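Local coordinates for protein thiazoline oxidase/subtilisin-like protease (Prochloron didemni, PDB 4H6X) that probably cleaves patellamide precursor peptides and joins their ends into macrocycles, as a transamidating subtilisin-like protease of cyanobactin maturation, at residues E15-T27 against R327-L339. Sequence-based numbering, arbitrary orientation.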
ATOM      1  N   GLU A  15      11.296  -6.677 -12.800  1.00 41.46           N
ATOM      2  CA  GLU A  15      11.114  -6.731 -14.244  1.00 44.84           C
ATOM      3  C   GLU A  15       9.904  -5.941 -14.709  1.00 41.85           C
ATOM      4  O   GLU A  15       9.876  -5.454 -15.835  1.00 43.28           O
ATOM      5  CB  GLU A  15      11.044  -8.183 -14.741  1.00 49.14           C
ATOM      6  CG  GLU A  15      12.365  -8.938 -14.624  1.00 56.29           C
ATOM      7  CD  GLU A  15      13.523  -8.215 -15.301  1.00 60.77           C
ATOM      8  OE1 GLU A  15      13.393  -7.847 -16.491  1.00 64.06           O
ATOM      9  OE2 GLU A  15      14.570  -8.014 -14.645  1.00 64.46           O
ATOM     10  N   ARG A  16       8.913  -5.796 -13.835  1.00 37.39           N
ATOM     11  CA  ARG A  16       7.700  -5.067 -14.187  1.00 34.09           C
ATOM     12  C   ARG A  16       7.828  -3.568 -13.915  1.00 32.42           C
ATOM     13  O   ARG A  16       7.021  -2.784 -14.400  1.00 31.22           O
ATOM     14  CB  ARG A  16       6.490  -5.663 -13.455  1.00 34.60           C
ATOM     15  CG  ARG A  16       6.112  -7.055 -13.953  1.00 35.93           C
ATOM     16  CD  ARG A  16       5.113  -7.758 -13.036  1.00 37.52           C
ATOM     17  NE  ARG A  16       3.787  -7.128 -13.048  1.00 37.42           N
ATOM     18  CZ  ARG A  16       2.742  -7.548 -12.333  1.00 35.80           C
ATOM     19  NH1 ARG A  16       2.848  -8.604 -11.531  1.00 32.41           N
ATOM     20  NH2 ARG A  16       1.583  -6.907 -12.425  1.00 33.31           N
ATOM     21  N   ILE A  17       8.830  -3.183 -13.125  1.00 31.11           N
ATOM     22  CA  ILE A  17       9.024  -1.775 -12.747  1.00 32.21           C
ATOM     23  C   ILE A  17      10.449  -1.314 -13.044  1.00 31.04           C
ATOM     24  O   ILE A  17      11.344  -1.449 -12.210  1.00 31.05           O
ATOM     25  CB  ILE A  17       8.656  -1.483 -11.266  1.00 31.02           C
ATOM     26  CG1 ILE A  17       7.241  -1.999 -10.955  1.00 32.05           C
ATOM     27  CG2 ILE A  17       8.727   0.008 -10.989  1.00 31.59           C
ATOM     28  CD1 ILE A  17       6.844  -1.914  -9.492  1.00 30.64           C
ATOM     29  N   PRO A  18      10.660  -0.747 -14.246  1.00 33.75           N
ATOM     30  CA  PRO A  18      11.964  -0.184 -14.597  1.00 33.77           C
ATOM     31  C   PRO A  18      12.475   0.745 -13.494  1.00 33.49           C
ATOM     32  O   PRO A  18      11.723   1.579 -12.997  1.00 35.51           O
ATOM     33  CB  PRO A  18      11.656   0.604 -15.883  1.00 35.01           C
ATOM     34  CG  PRO A  18      10.514  -0.138 -16.496  1.00 35.35           C
ATOM     35  CD  PRO A  18       9.664  -0.526 -15.311  1.00 33.20           C
ATOM     36  N   GLY A  19      13.730   0.581 -13.085  1.00 31.49           N
ATOM     37  CA  GLY A  19      14.324   1.452 -12.072  1.00 31.31           C
ATOM     38  C   GLY A  19      14.183   0.957 -10.637  1.00 30.48           C
ATOM     39  O   GLY A  19      14.863   1.467  -9.735  1.00 30.16           O
ATOM     40  N   LEU A  20      13.318  -0.036 -10.412  1.00 30.87           N
ATOM     41  CA  LEU A  20      13.081  -0.523  -9.045  1.00 31.04           C
ATOM     42  C   LEU A  20      14.342  -1.133  -8.444  1.00 32.91           C
ATOM     43  O   LEU A  20      14.732  -0.789  -7.319  1.00 31.58           O
ATOM     44  CB  LEU A  20      11.905  -1.515  -8.976  1.00 30.05           C
ATOM     45  CG  LEU A  20      11.625  -2.113  -7.586  1.00 31.29           C
ATOM     46  CD1 LEU A  20      11.217  -1.040  -6.579  1.00 31.60           C
ATOM     47  CD2 LEU A  20      10.583  -3.225  -7.652  1.00 31.82           C
ATOM     48  N   ALA A  21      14.982  -2.027  -9.201  1.00 34.85           N
ATOM     49  CA  ALA A  21      16.205  -2.670  -8.729  1.00 36.98           C
ATOM     50  C   ALA A  21      17.271  -1.620  -8.382  1.00 36.03           C
ATOM     51  O   ALA A  21      17.872  -1.681  -7.301  1.00 36.15           O
ATOM     52  CB  ALA A  21      16.723  -3.675  -9.756  1.00 37.76           C
ATOM     53  N   ASP A  22      17.468  -0.651  -9.283  1.00 37.82           N
ATOM     54  CA  ASP A  22      18.423   0.457  -9.071  1.00 39.85           C
ATOM     55  C   ASP A  22      18.088   1.315  -7.846  1.00 36.98           C
ATOM     56  O   ASP A  22      18.980   1.727  -7.104  1.00 37.96           O
ATOM     57  CB  ASP A  22      18.533   1.356 -10.319  1.00 42.11           C
ATOM     58  CG  ASP A  22      19.176   0.645 -11.521  1.00 46.25           C
ATOM     59  OD1 ASP A  22      20.097  -0.180 -11.324  1.00 45.75           O
ATOM     60  OD2 ASP A  22      18.759   0.923 -12.674  1.00 48.07           O
ATOM     61  N   LEU A  23      16.806   1.606  -7.642  1.00 35.46           N
ATOM     62  CA  LEU A  23      16.409   2.348  -6.446  1.00 32.42           C
ATOM     63  C   LEU A  23      16.665   1.480  -5.217  1.00 32.00           C
ATOM     64  O   LEU A  23      17.222   1.969  -4.220  1.00 29.97           O
ATOM     65  CB  LEU A  23      14.956   2.836  -6.535  1.00 31.76           C
ATOM     66  CG  LEU A  23      14.288   3.576  -5.355  1.00 31.12           C
ATOM     67  CD1 LEU A  23      15.075   4.782  -4.839  1.00 31.73           C
ATOM     68  CD2 LEU A  23      12.887   3.992  -5.770  1.00 31.38           C
ATOM     69  N   HIS A  24      16.307   0.192  -5.294  1.00 30.95           N
ATOM     70  CA  HIS A  24      16.611  -0.743  -4.181  1.00 33.08           C
ATOM     71  C   HIS A  24      18.109  -0.793  -3.873  1.00 35.71           C
ATOM     72  O   HIS A  24      18.512  -0.893  -2.707  1.00 35.06           O
ATOM     73  CB  HIS A  24      16.083  -2.158  -4.435  1.00 32.70           C
ATOM     74  CG  HIS A  24      14.645  -2.358  -4.053  1.00 33.06           C
ATOM     75  ND1 HIS A  24      14.010  -1.597  -3.095  1.00 34.94           N
ATOM     76  CD2 HIS A  24      13.730  -3.257  -4.483  1.00 32.60           C
ATOM     77  CE1 HIS A  24      12.759  -2.005  -2.970  1.00 34.12           C
ATOM     78  NE2 HIS A  24      12.563  -3.011  -3.800  1.00 33.59           N
ATOM     79  N   ASN A  25      18.930  -0.689  -4.919  1.00 37.25           N
ATOM     80  CA  ASN A  25      20.386  -0.669  -4.739  1.00 38.90           C
ATOM     81  C   ASN A  25      20.863   0.502  -3.907  1.00 38.89           C
ATOM     82  O   ASN A  25      21.919   0.427  -3.287  1.00 40.61           O
ATOM     83  CB  ASN A  25      21.108  -0.683  -6.089  1.00 40.25           C
ATOM     84  CG  ASN A  25      20.970  -2.011  -6.799  1.00 42.90           C
ATOM     85  OD1 ASN A  25      20.517  -2.996  -6.210  1.00 45.37           O
ATOM     86  ND2 ASN A  25      21.350  -2.048  -8.068  1.00 43.02           N
ATOM     87  N   GLN A  26      20.077   1.577  -3.898  1.00 38.06           N
ATOM     88  CA  GLN A  26      20.411   2.794  -3.151  1.00 38.52           C
ATOM     89  C   GLN A  26      19.759   2.849  -1.758  1.00 39.06           C
ATOM     90  O   GLN A  26      20.382   3.310  -0.793  1.00 38.31           O
ATOM     91  CB  GLN A  26      20.030   4.028  -3.967  1.00 40.38           C
ATOM     92  CG  GLN A  26      20.661   4.049  -5.351  1.00 44.19           C
ATOM     93  CD  GLN A  26      20.610   5.414  -6.003  1.00 46.60           C
ATOM     94  OE1 GLN A  26      20.987   6.414  -5.401  1.00 50.47           O
ATOM     95  NE2 GLN A  26      20.154   5.457  -7.247  1.00 48.27           N
ATOM     96  N   THR A  27      18.505   2.387  -1.663  1.00 35.90           N
ATOM     97  CA  THR A  27      17.790   2.345  -0.380  1.00 34.07           C
ATOM     98  C   THR A  27      16.740   1.216  -0.313  1.00 32.57           C
ATOM     99  O   THR A  27      16.132   0.846  -1.329  1.00 28.47           O
ATOM    100  CB  THR A  27      17.179   3.736   0.006  1.00 34.77           C
ATOM    101  OG1 THR A  27      16.670   3.706   1.351  1.00 35.43           O
ATOM    102  CG2 THR A  27      16.071   4.174  -0.950  1.00 34.38           C
ATOM    103  N   ARG A 327      -2.252   9.510 -15.587  1.00 41.44           N
ATOM    104  CA  ARG A 327      -1.106  10.307 -16.033  1.00 42.79           C
ATOM    105  C   ARG A 327      -0.046   9.444 -16.737  1.00 41.74           C
ATOM    106  O   ARG A 327       0.868   9.973 -17.389  1.00 41.15           O
ATOM    107  CB  ARG A 327      -0.491  11.099 -14.870  1.00 44.99           C
ATOM    108  CG  ARG A 327       0.379  12.267 -15.294  1.00 50.30           C
ATOM    109  CD  ARG A 327      -0.433  13.446 -15.822  1.00 48.76           C
ATOM    110  NE  ARG A 327      -0.935  14.285 -14.743  1.00 51.58           N
ATOM    111  CZ  ARG A 327      -0.253  15.272 -14.165  1.00 51.19           C
ATOM    112  NH1 ARG A 327       0.983  15.576 -14.557  1.00 48.74           N
ATOM    113  NH2 ARG A 327      -0.819  15.966 -13.187  1.00 51.43           N
ATOM    114  N   GLY A 328      -0.175   8.123 -16.609  1.00 37.28           N
ATOM    115  CA  GLY A 328       0.768   7.180 -17.217  1.00 36.02           C
ATOM    116  C   GLY A 328       1.249   6.125 -16.241  1.00 35.88           C
ATOM    117  O   GLY A 328       0.799   6.076 -15.085  1.00 35.23           O
ATOM    118  N   PHE A 329       2.177   5.291 -16.701  1.00 34.62           N
ATOM    119  CA  PHE A 329       2.763   4.232 -15.879  1.00 33.55           C
ATOM    120  C   PHE A 329       3.958   4.769 -15.095  1.00 33.79           C
ATOM    121  O   PHE A 329       4.729   5.579 -15.617  1.00 34.07           O
ATOM    122  CB  PHE A 329       3.179   3.051 -16.770  1.00 34.53           C
ATOM    123  CG  PHE A 329       3.712   1.867 -16.008  1.00 33.91           C
ATOM    124  CD1 PHE A 329       2.841   0.945 -15.426  1.00 34.69           C
ATOM    125  CD2 PHE A 329       5.077   1.675 -15.867  1.00 33.43           C
ATOM    126  CE1 PHE A 329       3.334  -0.146 -14.724  1.00 34.97           C
ATOM    127  CE2 PHE A 329       5.575   0.584 -15.160  1.00 33.90           C
ATOM    128  CZ  PHE A 329       4.700  -0.326 -14.590  1.00 34.05           C
ATOM    129  N   VAL A 330       4.115   4.306 -13.852  1.00 31.76           N
ATOM    130  CA  VAL A 330       5.200   4.747 -12.967  1.00 30.14           C
ATOM    131  C   VAL A 330       6.555   4.710 -13.676  1.00 32.77           C
ATOM    132  O   VAL A 330       6.887   3.722 -14.350  1.00 32.28           O
ATOM    133  CB  VAL A 330       5.230   3.934 -11.640  1.00 30.85           C
ATOM    134  CG1 VAL A 330       5.419   2.446 -11.901  1.00 29.64           C
ATOM    135  CG2 VAL A 330       6.298   4.452 -10.680  1.00 30.25           C
ATOM    136  N   ASN A 331       7.324   5.783 -13.507  1.00 29.77           N
ATOM    137  CA  ASN A 331       8.622   5.944 -14.158  1.00 31.48           C
ATOM    138  C   ASN A 331       9.654   6.343 -13.123  1.00 30.00           C
ATOM    139  O   ASN A 331      10.024   7.513 -13.011  1.00 31.48           O
ATOM    140  CB  ASN A 331       8.515   6.998 -15.284  1.00 31.17           C
ATOM    141  CG  ASN A 331       9.824   7.222 -16.039  1.00 32.92           C
ATOM    142  OD1 ASN A 331      10.803   6.504 -15.850  1.00 32.60           O
ATOM    143  ND2 ASN A 331       9.845   8.251 -16.889  1.00 31.49           N
ATOM    144  N   ILE A 332      10.119   5.358 -12.358  1.00 28.75           N
ATOM    145  CA  ILE A 332      11.154   5.582 -11.357  1.00 27.56           C
ATOM    146  C   ILE A 332      12.390   6.321 -11.918  1.00 29.20           C
ATOM    147  O   ILE A 332      12.835   7.305 -11.328  1.00 29.50           O
ATOM    148  CB  ILE A 332      11.561   4.269 -10.639  1.00 26.70           C
ATOM    149  CG1 ILE A 332      10.450   3.808  -9.676  1.00 26.88           C
ATOM    150  CG2 ILE A 332      12.856   4.451  -9.868  1.00 25.77           C
ATOM    151  CD1 ILE A 332      10.748   2.470  -9.007  1.00 25.76           C
ATOM    152  N   PRO A 333      12.964   5.843 -13.046  1.00 30.93           N
ATOM    153  CA  PRO A 333      14.171   6.561 -13.527  1.00 31.32           C
ATOM    154  C   PRO A 333      13.912   8.050 -13.811  1.00 30.07           C
ATOM    155  O   PRO A 333      14.701   8.912 -13.400  1.00 31.76           O
ATOM    156  CB  PRO A 333      14.529   5.811 -14.830  1.00 32.72           C
ATOM    157  CG  PRO A 333      13.923   4.451 -14.663  1.00 31.30           C
ATOM    158  CD  PRO A 333      12.630   4.696 -13.913  1.00 29.70           C
ATOM    159  N   GLY A 334      12.813   8.360 -14.490  1.00 30.65           N
ATOM    160  CA  GLY A 334      12.449   9.768 -14.737  1.00 30.66           C
ATOM    161  C   GLY A 334      12.236  10.576 -13.457  1.00 31.55           C
ATOM    162  O   GLY A 334      12.665  11.736 -13.355  1.00 31.37           O
ATOM    163  N   ALA A 335      11.577   9.965 -12.468  1.00 31.33           N
ATOM    164  CA  ALA A 335      11.291  10.630 -11.198  1.00 29.63           C
ATOM    165  C   ALA A 335      12.564  10.855 -10.376  1.00 30.98           C
ATOM    166  O   ALA A 335      12.705  11.873  -9.691  1.00 27.98           O
ATOM    167  CB  ALA A 335      10.260   9.837 -10.396  1.00 30.92           C
ATOM    168  N   MET A 336      13.501   9.913 -10.474  1.00 31.60           N
ATOM    169  CA  MET A 336      14.800  10.055  -9.820  1.00 33.02           C
ATOM    170  C   MET A 336      15.568  11.231 -10.415  1.00 31.42           C
ATOM    171  O   MET A 336      16.154  12.036  -9.695  1.00 31.28           O
ATOM    172  CB  MET A 336      15.628   8.786  -9.993  1.00 33.36           C
ATOM    173  CG  MET A 336      15.038   7.560  -9.330  1.00 39.90           C
ATOM    174  SD  MET A 336      15.538   7.491  -7.616  1.00 45.35           S
ATOM    175  CE  MET A 336      17.149   6.734  -7.772  1.00 40.98           C
ATOM    176  N   LYS A 337      15.571  11.315 -11.738  1.00 34.26           N
ATOM    177  CA  LYS A 337      16.230  12.426 -12.417  1.00 34.69           C
ATOM    178  C   LYS A 337      15.646  13.763 -11.945  1.00 32.17           C
ATOM    179  O   LYS A 337      16.391  14.697 -11.662  1.00 33.06           O
ATOM    180  CB  LYS A 337      16.125  12.268 -13.934  1.00 36.61           C
ATOM    181  CG  LYS A 337      17.161  13.080 -14.697  1.00 41.37           C
ATOM    182  CD  LYS A 337      17.793  12.263 -15.817  1.00 46.66           C
ATOM    183  CE  LYS A 337      16.809  11.947 -16.938  1.00 47.90           C
ATOM    184  NZ  LYS A 337      17.100  10.617 -17.557  1.00 53.59           N
ATOM    185  N   VAL A 338      14.322  13.841 -11.818  1.00 31.75           N
ATOM    186  CA  VAL A 338      13.667  15.076 -11.361  1.00 29.83           C
ATOM    187  C   VAL A 338      14.055  15.406  -9.920  1.00 30.28           C
ATOM    188  O   VAL A 338      14.347  16.550  -9.600  1.00 30.67           O
ATOM    189  CB  VAL A 338      12.122  15.011 -11.502  1.00 29.35           C
ATOM    190  CG1 VAL A 338      11.444  16.113 -10.690  1.00 29.89           C
ATOM    191  CG2 VAL A 338      11.703  15.110 -12.967  1.00 28.93           C
ATOM    192  N   LEU A 339      14.064  14.396  -9.055  1.00 30.17           N
ATOM    193  CA  LEU A 339      14.257  14.626  -7.633  1.00 31.31           C
ATOM    194  C   LEU A 339      15.709  14.856  -7.251  1.00 32.85           C
ATOM    195  O   LEU A 339      15.988  15.672  -6.391  1.00 33.78           O
ATOM    196  CB  LEU A 339      13.687  13.461  -6.808  1.00 30.88           C
ATOM    197  CG  LEU A 339      12.162  13.377  -6.726  1.00 30.17           C
ATOM    198  CD1 LEU A 339      11.710  11.987  -6.289  1.00 29.70           C
ATOM    199  CD2 LEU A 339      11.628  14.467  -5.801  1.00 28.48           C
TER
HETATM  200  O   HOH W   1       9.262   2.671 -13.016  1.00 34.63           O
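Ile332 pushes into the turn that starts helix 20-26. Its CD1 lies 3.8 Å from both Ile17 CG2 and Leu20 CA, while CG2, anti to the backbone N, rests against Gly19 O and Leu23 CD2. Leu23 crosses Ile332 at about a right angle and turns its other methyl, CD1, to Met336 SD at 3.9 Å. Bent at chi2 and chi3 (-86° and -83°), Met336 brings CE to Gln26 NE2 at 3.3 Å, the two side chains approaching from opposite directions. With an alanine in place of Ile332, the space between Ile17, Leu20 and Leu23 is likely to be left unfilled. Gly19, third residue of the type II turn from Ile17 to Leu20 and N-cap of helix 20-26, has a positive phi that calls for glycine, and a CB there would run into Pro333 CD and Ile332 CG2. In this subtilase fold the contact brings an N-terminal helix beside the C-terminal helix 332-340; helix 273-293 also touches both Ile17 (through Val279) and Leu23 (through Leu290). No direct hydrogen bond joins the segments. Instead, one water donates to Pro18 O (2.7 Å) and Val330 O (2.9 Å) and accepts from Ile332 N (2.9 Å). Nearby, the Phe329 ring meets Arg16 O edge-on, CZ at 3.4 Å, with Pro18 CD also at its rim.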